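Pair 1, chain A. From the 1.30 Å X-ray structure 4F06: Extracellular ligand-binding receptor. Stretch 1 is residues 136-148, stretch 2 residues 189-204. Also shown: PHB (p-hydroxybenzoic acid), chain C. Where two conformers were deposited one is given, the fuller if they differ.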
# COMPACT_ATOMS: atom_id res chain seq x y z
N GLN A 136 3.46 -12.88 -19.99
CA GLN A 136 3.83 -12.09 -21.20
C GLN A 136 5.35 -12.07 -21.36
O GLN A 136 5.83 -12.05 -22.50
CB GLN A 136 3.29 -10.66 -21.11
CG GLN A 136 1.76 -10.50 -21.25
CD GLN A 136 1.28 -10.81 -22.66
OE1 GLN A 136 2.02 -11.30 -23.47
NE2 GLN A 136 0.06 -10.51 -22.94
N LYS A 137 6.09 -12.10 -20.23
CA LYS A 137 7.56 -12.05 -20.26
C LYS A 137 8.19 -13.43 -20.48
O LYS A 137 9.41 -13.56 -20.46
CB LYS A 137 8.15 -11.41 -18.97
CG LYS A 137 7.77 -9.95 -18.70
CD LYS A 137 8.33 -8.98 -19.72
CE LYS A 137 9.50 -8.22 -19.13
NZ LYS A 137 10.29 -7.57 -20.21
N GLY A 138 7.37 -14.46 -20.64
CA GLY A 138 7.88 -15.78 -20.99
C GLY A 138 8.18 -16.69 -19.81
O GLY A 138 8.76 -17.74 -20.01
N ALA A 139 7.74 -16.34 -18.60
CA ALA A 139 7.99 -17.23 -17.47
C ALA A 139 7.23 -18.50 -17.64
O ALA A 139 6.09 -18.50 -18.13
CB ALA A 139 7.58 -16.57 -16.15
N THR A 140 7.83 -19.60 -17.23
CA THR A 140 7.09 -20.85 -17.28
C THR A 140 7.02 -21.57 -15.95
O THR A 140 5.98 -22.18 -15.67
CB THR A 140 7.67 -21.82 -18.30
OG1 THR A 140 9.05 -21.98 -18.01
CG2 THR A 140 7.56 -21.24 -19.68
N LYS A 141 8.09 -21.49 -15.14
CA LYS A 141 8.09 -22.09 -13.81
C LYS A 141 8.45 -21.01 -12.78
O LYS A 141 9.54 -20.44 -12.81
CB LYS A 141 9.11 -23.22 -13.75
CG LYS A 141 8.73 -24.39 -14.67
CD LYS A 141 9.71 -25.55 -14.46
CE LYS A 141 9.56 -26.64 -15.52
NZ LYS A 141 8.17 -27.05 -15.81
N VAL A 142 7.52 -20.72 -11.87
CA VAL A 142 7.70 -19.64 -10.90
C VAL A 142 7.82 -20.19 -9.49
O VAL A 142 7.11 -21.14 -9.12
CB VAL A 142 6.51 -18.65 -10.99
CG1 VAL A 142 6.49 -17.69 -9.79
CG2 VAL A 142 6.61 -17.83 -12.28
N ALA A 143 8.76 -19.62 -8.72
CA ALA A 143 8.82 -19.85 -7.27
C ALA A 143 8.20 -18.63 -6.60
O ALA A 143 8.62 -17.47 -6.83
CB ALA A 143 10.28 -19.96 -6.82
N ILE A 144 7.17 -18.89 -5.78
CA ILE A 144 6.55 -17.83 -4.98
C ILE A 144 7.18 -17.78 -3.60
O ILE A 144 7.30 -18.83 -2.97
CB ILE A 144 5.02 -18.06 -4.85
CG1 ILE A 144 4.32 -18.04 -6.24
CG2 ILE A 144 4.40 -17.07 -3.86
CD1 ILE A 144 2.85 -18.44 -6.19
N ALA A 145 7.51 -16.59 -3.13
CA ALA A 145 8.02 -16.44 -1.77
C ALA A 145 7.27 -15.25 -1.17
O ALA A 145 7.40 -14.11 -1.68
CB ALA A 145 9.53 -16.15 -1.75
N VAL A 146 6.46 -15.48 -0.13
CA VAL A 146 5.70 -14.41 0.46
C VAL A 146 5.82 -14.42 1.96
O VAL A 146 5.98 -15.51 2.57
CB VAL A 146 4.19 -14.50 0.12
CG1 VAL A 146 3.96 -14.31 -1.36
CG2 VAL A 146 3.55 -15.81 0.61
N SER A 147 5.75 -13.24 2.61
CA SER A 147 5.71 -13.22 4.08
C SER A 147 4.45 -13.97 4.54
O SER A 147 3.36 -13.81 3.97
CB SER A 147 5.72 -11.79 4.59
OG SER A 147 6.94 -11.19 4.22
N ASP A 148 4.60 -14.70 5.65
CA ASP A 148 3.55 -15.61 6.12
C ASP A 148 2.55 -14.88 7.03
O ASP A 148 2.51 -15.08 8.25
CB ASP A 148 4.21 -16.75 6.89
CG ASP A 148 3.22 -17.82 7.28
OD1 ASP A 148 2.13 -17.90 6.68
OD2 ASP A 148 3.58 -18.59 8.18
N ARG A 189 16.94 -22.65 -1.81
CA ARG A 189 15.78 -23.47 -2.12
C ARG A 189 15.21 -23.06 -3.50
O ARG A 189 14.88 -23.92 -4.32
CB ARG A 189 14.72 -23.31 -1.03
CG ARG A 189 15.07 -24.08 0.25
CD ARG A 189 14.17 -23.71 1.41
NE ARG A 189 12.78 -24.12 1.17
CZ ARG A 189 11.75 -23.75 1.93
NH1 ARG A 189 11.93 -22.95 2.98
NH2 ARG A 189 10.54 -24.18 1.64
N ILE A 190 15.16 -21.75 -3.76
CA ILE A 190 14.71 -21.26 -5.06
C ILE A 190 15.64 -21.73 -6.19
O ILE A 190 15.14 -22.20 -7.24
CB ILE A 190 14.52 -19.75 -5.04
CG1 ILE A 190 13.35 -19.42 -4.10
CG2 ILE A 190 14.26 -19.25 -6.46
CD1 ILE A 190 13.19 -17.93 -3.77
N LYS A 191 16.96 -21.61 -5.99
CA LYS A 191 17.90 -22.15 -7.00
C LYS A 191 17.55 -23.59 -7.31
O LYS A 191 17.40 -23.98 -8.47
CB LYS A 191 19.35 -22.11 -6.50
CG LYS A 191 19.99 -20.73 -6.46
CD LYS A 191 21.47 -20.87 -6.07
CE LYS A 191 22.09 -19.56 -5.62
NZ LYS A 191 23.56 -19.65 -5.31
N ASN A 192 17.39 -24.38 -6.24
CA ASN A 192 17.17 -25.83 -6.38
C ASN A 192 15.89 -26.18 -7.10
O ASN A 192 15.78 -27.25 -7.67
CB ASN A 192 17.13 -26.51 -4.99
CG ASN A 192 18.47 -26.53 -4.29
OD1 ASN A 192 19.51 -26.26 -4.90
ND2 ASN A 192 18.46 -26.84 -2.99
N SER A 193 14.93 -25.26 -7.09
CA SER A 193 13.60 -25.50 -7.68
C SER A 193 13.63 -25.49 -9.20
O SER A 193 12.73 -26.01 -9.83
CB SER A 193 12.60 -24.43 -7.20
OG SER A 193 12.79 -23.21 -7.91
N GLY A 194 14.66 -24.86 -9.77
CA GLY A 194 14.76 -24.69 -11.22
C GLY A 194 13.84 -23.62 -11.79
O GLY A 194 13.75 -23.46 -13.02
N ALA A 195 13.14 -22.86 -10.93
CA ALA A 195 12.27 -21.77 -11.38
C ALA A 195 13.07 -20.78 -12.21
O ALA A 195 14.25 -20.49 -11.94
CB ALA A 195 11.67 -21.06 -10.15
N ASP A 196 12.41 -20.23 -13.23
CA ASP A 196 13.03 -19.18 -14.05
C ASP A 196 12.66 -17.76 -13.59
O ASP A 196 13.25 -16.81 -14.06
CB ASP A 196 12.70 -19.38 -15.54
CG ASP A 196 11.23 -19.56 -15.78
OD1 ASP A 196 10.53 -18.54 -15.88
OD2 ASP A 196 10.75 -20.72 -15.92
N MSE A 197 11.68 -17.64 -12.68
CA MSE A 197 11.26 -16.36 -12.17
C MSE A 197 10.78 -16.58 -10.73
O MSE A 197 10.21 -17.64 -10.39
CB MSE A 197 10.12 -15.77 -13.02
CG MSE A 197 9.61 -14.40 -12.56
SE MSE A 197 8.27 -13.67 -13.72
CE MSE A 197 9.45 -13.25 -15.22
N ILE A 198 11.00 -15.57 -9.89
CA ILE A 198 10.44 -15.51 -8.53
C ILE A 198 9.33 -14.49 -8.54
O ILE A 198 9.46 -13.43 -9.19
CB ILE A 198 11.54 -14.99 -7.57
CG1 ILE A 198 12.67 -16.01 -7.44
CG2 ILE A 198 10.97 -14.69 -6.19
CD1 ILE A 198 13.94 -15.38 -6.89
N PHE A 199 8.24 -14.80 -7.84
CA PHE A 199 7.26 -13.78 -7.48
C PHE A 199 7.30 -13.60 -5.97
O PHE A 199 7.22 -14.60 -5.25
CB PHE A 199 5.83 -14.15 -7.90
CG PHE A 199 4.82 -13.20 -7.33
CD1 PHE A 199 4.75 -11.87 -7.80
CD2 PHE A 199 4.00 -13.60 -6.28
CE1 PHE A 199 3.86 -10.96 -7.23
CE2 PHE A 199 3.11 -12.70 -5.71
CZ PHE A 199 3.02 -11.39 -6.19
N THR A 200 7.42 -12.36 -5.50
CA THR A 200 7.52 -12.12 -4.07
C THR A 200 6.73 -10.92 -3.60
O THR A 200 6.53 -9.92 -4.30
CB THR A 200 9.01 -12.00 -3.65
OG1 THR A 200 9.14 -12.02 -2.23
CG2 THR A 200 9.60 -10.72 -4.15
N PHE A 201 6.28 -11.05 -2.35
CA PHE A 201 5.81 -9.95 -1.54
C PHE A 201 6.36 -10.11 -0.11
O PHE A 201 6.29 -11.22 0.44
CB PHE A 201 4.27 -9.95 -1.39
CG PHE A 201 3.80 -9.11 -0.22
CD1 PHE A 201 3.77 -7.70 -0.26
CD2 PHE A 201 3.45 -9.75 0.99
CE1 PHE A 201 3.42 -6.95 0.83
CE2 PHE A 201 3.09 -8.98 2.10
CZ PHE A 201 3.08 -7.59 2.03
N LEU A 202 6.88 -9.01 0.44
CA LEU A 202 7.10 -8.87 1.88
C LEU A 202 6.66 -7.43 2.17
O LEU A 202 6.69 -6.58 1.28
CB LEU A 202 8.58 -9.06 2.27
CG LEU A 202 9.31 -10.27 1.69
CD1 LEU A 202 9.93 -9.97 0.33
CD2 LEU A 202 10.40 -10.70 2.66
N PRO A 203 6.31 -7.09 3.41
CA PRO A 203 5.91 -5.70 3.71
C PRO A 203 7.11 -4.78 3.51
O PRO A 203 8.27 -5.11 3.88
CB PRO A 203 5.51 -5.75 5.20
CG PRO A 203 6.22 -6.98 5.73
CD PRO A 203 6.22 -7.98 4.58
N ALA A 204 6.86 -3.63 2.90
CA ALA A 204 7.96 -2.69 2.61
C ALA A 204 8.63 -2.28 3.91
O ALA A 204 8.01 -1.97 4.92
CB ALA A 204 7.40 -1.49 1.90
C1' PHB C . -0.11 -5.19 5.21
O1' PHB C . -1.25 -5.28 4.76
O2' PHB C . 0.22 -5.66 6.36
C1 PHB C . 0.94 -4.56 4.35
C2 PHB C . 0.80 -4.56 2.95
C3 PHB C . 1.78 -4.02 2.15
C4 PHB C . 2.94 -3.52 2.71
C5 PHB C . 3.10 -3.52 4.08
C6 PHB C . 2.12 -4.05 4.92
O4 PHB C . 3.95 -3.03 1.97

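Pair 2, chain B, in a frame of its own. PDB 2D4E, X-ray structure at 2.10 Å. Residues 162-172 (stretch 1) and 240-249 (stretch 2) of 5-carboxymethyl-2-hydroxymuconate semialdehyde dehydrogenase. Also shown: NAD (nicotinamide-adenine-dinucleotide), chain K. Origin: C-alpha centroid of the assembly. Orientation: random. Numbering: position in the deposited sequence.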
# COMPACT_ATOMS: atom_id res chain seq x y z
N PRO B 162 18.73 6.10 0.38
CA PRO B 162 18.92 7.52 0.68
C PRO B 162 19.31 8.27 -0.61
O PRO B 162 20.21 7.84 -1.33
CB PRO B 162 20.06 7.51 1.69
CG PRO B 162 19.84 6.21 2.42
CD PRO B 162 19.51 5.25 1.30
N ALA B 163 18.64 9.39 -0.89
CA ALA B 163 18.91 10.15 -2.12
C ALA B 163 20.18 11.00 -2.12
O ALA B 163 20.79 11.19 -3.17
CB ALA B 163 17.70 11.01 -2.46
N GLY B 164 20.57 11.51 -0.95
CA GLY B 164 21.77 12.33 -0.87
C GLY B 164 21.64 13.56 0.02
O GLY B 164 20.55 13.84 0.51
N PRO B 165 22.74 14.30 0.25
CA PRO B 165 22.71 15.50 1.10
C PRO B 165 21.55 16.44 0.74
O PRO B 165 21.22 16.63 -0.43
CB PRO B 165 24.07 16.14 0.84
CG PRO B 165 24.95 14.94 0.60
CD PRO B 165 24.09 14.07 -0.28
N VAL B 166 20.93 17.02 1.77
CA VAL B 166 19.80 17.91 1.57
C VAL B 166 20.07 19.34 2.05
O VAL B 166 20.47 19.56 3.19
CB VAL B 166 18.54 17.39 2.31
CG1 VAL B 166 17.32 18.26 1.96
CG2 VAL B 166 18.29 15.93 1.94
N GLY B 167 19.86 20.30 1.16
CA GLY B 167 20.04 21.70 1.50
C GLY B 167 18.66 22.16 1.94
O GLY B 167 17.72 22.15 1.14
N ILE B 168 18.55 22.55 3.21
CA ILE B 168 17.28 22.97 3.79
C ILE B 168 17.26 24.48 4.01
O ILE B 168 18.00 25.01 4.85
CB ILE B 168 17.04 22.20 5.13
CG1 ILE B 168 17.05 20.70 4.84
CG2 ILE B 168 15.72 22.62 5.78
CD1 ILE B 168 16.92 19.80 6.06
N ILE B 169 16.42 25.17 3.23
CA ILE B 169 16.30 26.63 3.30
C ILE B 169 14.92 27.00 3.88
O ILE B 169 13.89 26.73 3.26
CB ILE B 169 16.51 27.24 1.90
CG1 ILE B 169 17.83 26.72 1.32
CG2 ILE B 169 16.54 28.73 1.97
CD1 ILE B 169 18.11 27.16 -0.10
N THR B 170 14.93 27.63 5.05
CA THR B 170 13.69 27.96 5.76
C THR B 170 13.34 29.44 5.96
O THR B 170 14.20 30.31 5.85
CB THR B 170 13.72 27.27 7.13
OG1 THR B 170 14.98 27.56 7.76
CG2 THR B 170 13.60 25.76 6.95
N PRO B 171 12.06 29.72 6.28
CA PRO B 171 11.53 31.08 6.50
C PRO B 171 11.71 31.61 7.92
O PRO B 171 12.02 30.85 8.84
CB PRO B 171 10.07 30.93 6.11
CG PRO B 171 9.75 29.57 6.64
CD PRO B 171 10.96 28.74 6.25
N TRP B 172 11.47 32.91 8.09
CA TRP B 172 11.65 33.56 9.38
C TRP B 172 10.54 33.47 10.42
O TRP B 172 10.78 33.77 11.59
CB TRP B 172 11.98 35.05 9.17
CG TRP B 172 10.99 35.79 8.31
CD1 TRP B 172 11.18 36.21 7.02
CD2 TRP B 172 9.65 36.19 8.66
NE1 TRP B 172 10.05 36.83 6.55
CE2 TRP B 172 9.10 36.83 7.53
CE3 TRP B 172 8.87 36.05 9.82
CZ2 TRP B 172 7.79 37.35 7.53
CZ3 TRP B 172 7.57 36.57 9.81
CH2 TRP B 172 7.05 37.20 8.67
N PRO B 240 27.15 21.84 -6.28
CA PRO B 240 27.09 20.52 -6.91
C PRO B 240 27.08 19.31 -5.99
O PRO B 240 26.78 18.20 -6.43
CB PRO B 240 28.30 20.53 -7.85
CG PRO B 240 29.28 21.38 -7.13
CD PRO B 240 28.42 22.52 -6.61
N LEU B 241 27.40 19.49 -4.71
CA LEU B 241 27.41 18.34 -3.81
C LEU B 241 26.12 18.19 -3.00
O LEU B 241 26.00 17.28 -2.18
CB LEU B 241 28.62 18.41 -2.87
CG LEU B 241 29.99 18.32 -3.54
CD1 LEU B 241 31.08 18.39 -2.48
CD2 LEU B 241 30.10 17.04 -4.35
N VAL B 242 25.15 19.08 -3.22
CA VAL B 242 23.88 19.02 -2.51
C VAL B 242 22.77 18.81 -3.54
O VAL B 242 22.12 19.76 -3.98
CB VAL B 242 23.63 20.32 -1.71
CG1 VAL B 242 22.34 20.21 -0.90
CG2 VAL B 242 24.81 20.59 -0.78
N PRO B 243 22.53 17.54 -3.92
CA PRO B 243 21.51 17.17 -4.91
C PRO B 243 20.06 17.46 -4.56
O PRO B 243 19.23 17.65 -5.45
CB PRO B 243 21.79 15.69 -5.14
CG PRO B 243 22.24 15.23 -3.78
CD PRO B 243 23.16 16.35 -3.34
N LEU B 244 19.74 17.48 -3.27
CA LEU B 244 18.37 17.74 -2.83
C LEU B 244 18.21 19.09 -2.12
O LEU B 244 19.08 19.51 -1.35
CB LEU B 244 17.88 16.62 -1.90
CG LEU B 244 17.27 15.37 -2.55
CD1 LEU B 244 18.26 14.71 -3.53
CD2 LEU B 244 16.85 14.40 -1.45
N LEU B 245 17.10 19.75 -2.38
CA LEU B 245 16.82 21.05 -1.79
C LEU B 245 15.39 21.18 -1.31
O LEU B 245 14.47 20.91 -2.07
CB LEU B 245 17.07 22.17 -2.81
CG LEU B 245 18.45 22.43 -3.41
CD1 LEU B 245 18.30 23.44 -4.52
CD2 LEU B 245 19.41 22.93 -2.34
N THR B 246 15.19 21.58 -0.06
CA THR B 246 13.83 21.80 0.41
C THR B 246 13.74 23.32 0.56
O THR B 246 14.69 23.97 0.97
CB THR B 246 13.54 21.16 1.80
OG1 THR B 246 14.33 21.81 2.80
CG2 THR B 246 13.86 19.67 1.78
N LEU B 247 12.60 23.88 0.19
CA LEU B 247 12.42 25.31 0.31
C LEU B 247 11.06 25.62 0.89
O LEU B 247 10.04 25.12 0.43
CB LEU B 247 12.57 26.01 -1.04
CG LEU B 247 12.17 27.49 -1.03
CD1 LEU B 247 13.08 28.29 -0.10
CD2 LEU B 247 12.25 28.04 -2.44
N THR B 248 11.06 26.45 1.92
CA THR B 248 9.84 26.88 2.55
C THR B 248 9.94 28.40 2.54
O THR B 248 10.74 28.99 3.28
CB THR B 248 9.74 26.34 3.99
OG1 THR B 248 9.78 24.91 3.96
CG2 THR B 248 8.44 26.77 4.63
N GLY B 249 9.17 29.03 1.66
CA GLY B 249 9.22 30.47 1.54
C GLY B 249 8.25 30.99 0.49
O GLY B 249 7.27 30.32 0.15
PA NAD K . 11.77 34.02 1.67
O1A NAD K . 12.43 35.22 1.18
O2A NAD K . 11.41 33.10 0.58
O5B NAD K . 12.66 33.16 2.71
C5B NAD K . 12.79 31.70 2.72
C4B NAD K . 14.26 31.36 2.65
O4B NAD K . 14.65 31.71 1.31
C3B NAD K . 15.18 32.22 3.56
O3B NAD K . 16.00 31.38 4.40
C2B NAD K . 15.97 33.06 2.55
O2B NAD K . 17.30 33.40 3.00
C1B NAD K . 15.95 32.16 1.33
N9A NAD K . 16.19 32.89 0.10
C8A NAD K . 15.73 34.13 -0.30
N7A NAD K . 16.16 34.51 -1.52
C5A NAD K . 16.95 33.42 -1.92
C6A NAD K . 17.71 33.18 -3.12
N6A NAD K . 17.77 34.05 -4.13
N1A NAD K . 18.39 31.97 -3.19
C2A NAD K . 18.32 31.07 -2.13
N3A NAD K . 17.66 31.21 -0.99
C4A NAD K . 16.98 32.41 -0.93
O3 NAD K . 10.55 34.47 2.47
PN NAD K . 10.00 34.40 3.96
O1N NAD K . 9.70 35.79 4.33
O2N NAD K . 10.98 33.69 4.80
O5D NAD K . 8.72 33.64 3.53
C5D NAD K . 7.48 33.59 4.21
C4D NAD K . 6.78 32.77 3.17
O4D NAD K . 6.96 31.36 3.38
C3D NAD K . 5.31 33.06 2.95
O3D NAD K . 4.98 33.27 1.56
C2D NAD K . 4.67 31.82 3.57
O2D NAD K . 3.36 31.58 3.00
C1D NAD K . 5.70 30.76 3.25
N1N NAD K . 5.60 29.57 4.12
C2N NAD K . 5.07 28.47 3.46
C3N NAD K . 4.93 27.32 4.21
C7N NAD K . 4.34 26.05 3.61
O7N NAD K . 4.25 25.06 4.33
N7N NAD K . 3.93 26.03 2.33
C4N NAD K . 5.32 27.27 5.63
C5N NAD K . 5.86 28.48 6.16
C6N NAD K . 6.02 29.65 5.48
O HOH W 1 12.81 24.13 3.53

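What backbone arrangement do the two pairs share? Each sets two neighbouring parallel strands side by side, 141-147 with 197-201 in pair 1 and 166-169 with 244-248 in pair 2, and fourteen central residues superpose with an RMSD of 0.6 Å. The hydrogen bonds alternate in the same way. Ala A143 and its match Gly B167 both reach across in two directions: Ala A143 N donates to Met A197 O (3.0 Å) and Phe A199 N to Ala A143 O (2.9 Å), while Gly B167 N donates to Leu B244 O (2.7 Å) and Thr B246 N to Gly B167 O (2.9 Å). Ala A145 and Ile B169 repeat the pattern two residues on, although the bond from Phe A201 N to Ala A145 O is weak at 3.3 Å.

How is the small central position packed? In pair 1 the methyl of Ala A143 fits against Ala A195, CB to CB at 3.8 Å, and Ala A143 CB also lies 4.1 Å from Ile A190 CG2. In pair 2 the matching residues are Gly B167 and Val B242, and the larger side chain comes from the second stretch: Val B242 CG1 lies 3.2 Å from Gly B167 N. A CB on Gly B167 would clash with Leu B245 CD2 at 3.0 Å. Pair 1 thus packs a methyl against Ala A195 and Ile A190, whereas in pair 2 Val B242 and Leu B245 crowd the place where a CB on Gly B167 would lie.

What holds the start of the strands together? Asp A196 answers with its carboxylate: Asp A196 OD2 accepts from Lys A141 N at 2.9 Å and from Thr A140 OG1 at 3.0 Å, and Asp A196 OD1 accepts from Thr A140 N at 3.2 Å. Its match, Pro B243, has no such group and packs instead, its CD 3.9 Å from Pro B165 CD. Nor has Pro B165, the match of Lys A141, an N-H to offer. Gly B164 leaves room here, since a CB on it would lie 2.9 Å from Pro B243 CG.

How do the residues alongside Ile A144 and Ile B168 differ? These isoleucines superpose closely and share the m, t rotamer, but their neighbours across the strands are Phe A199 and Thr B246. The phenylalanine meets Ile A144 CG2 at its ring edge, with Phe A199 CD2 at 4.2 Å. The threonine places Thr B246 OG1 3.4 Å from Ile B168 CG2, and a water hydrogen-bonded to that hydroxyl, its O 2.9 Å from Thr B246 OG1, also donates to Ile B169 O at 2.8 Å. Pair 1 sets the edge of an aromatic ring beside the isoleucine; pair 2 uses a small polar side chain, with a water bound to it.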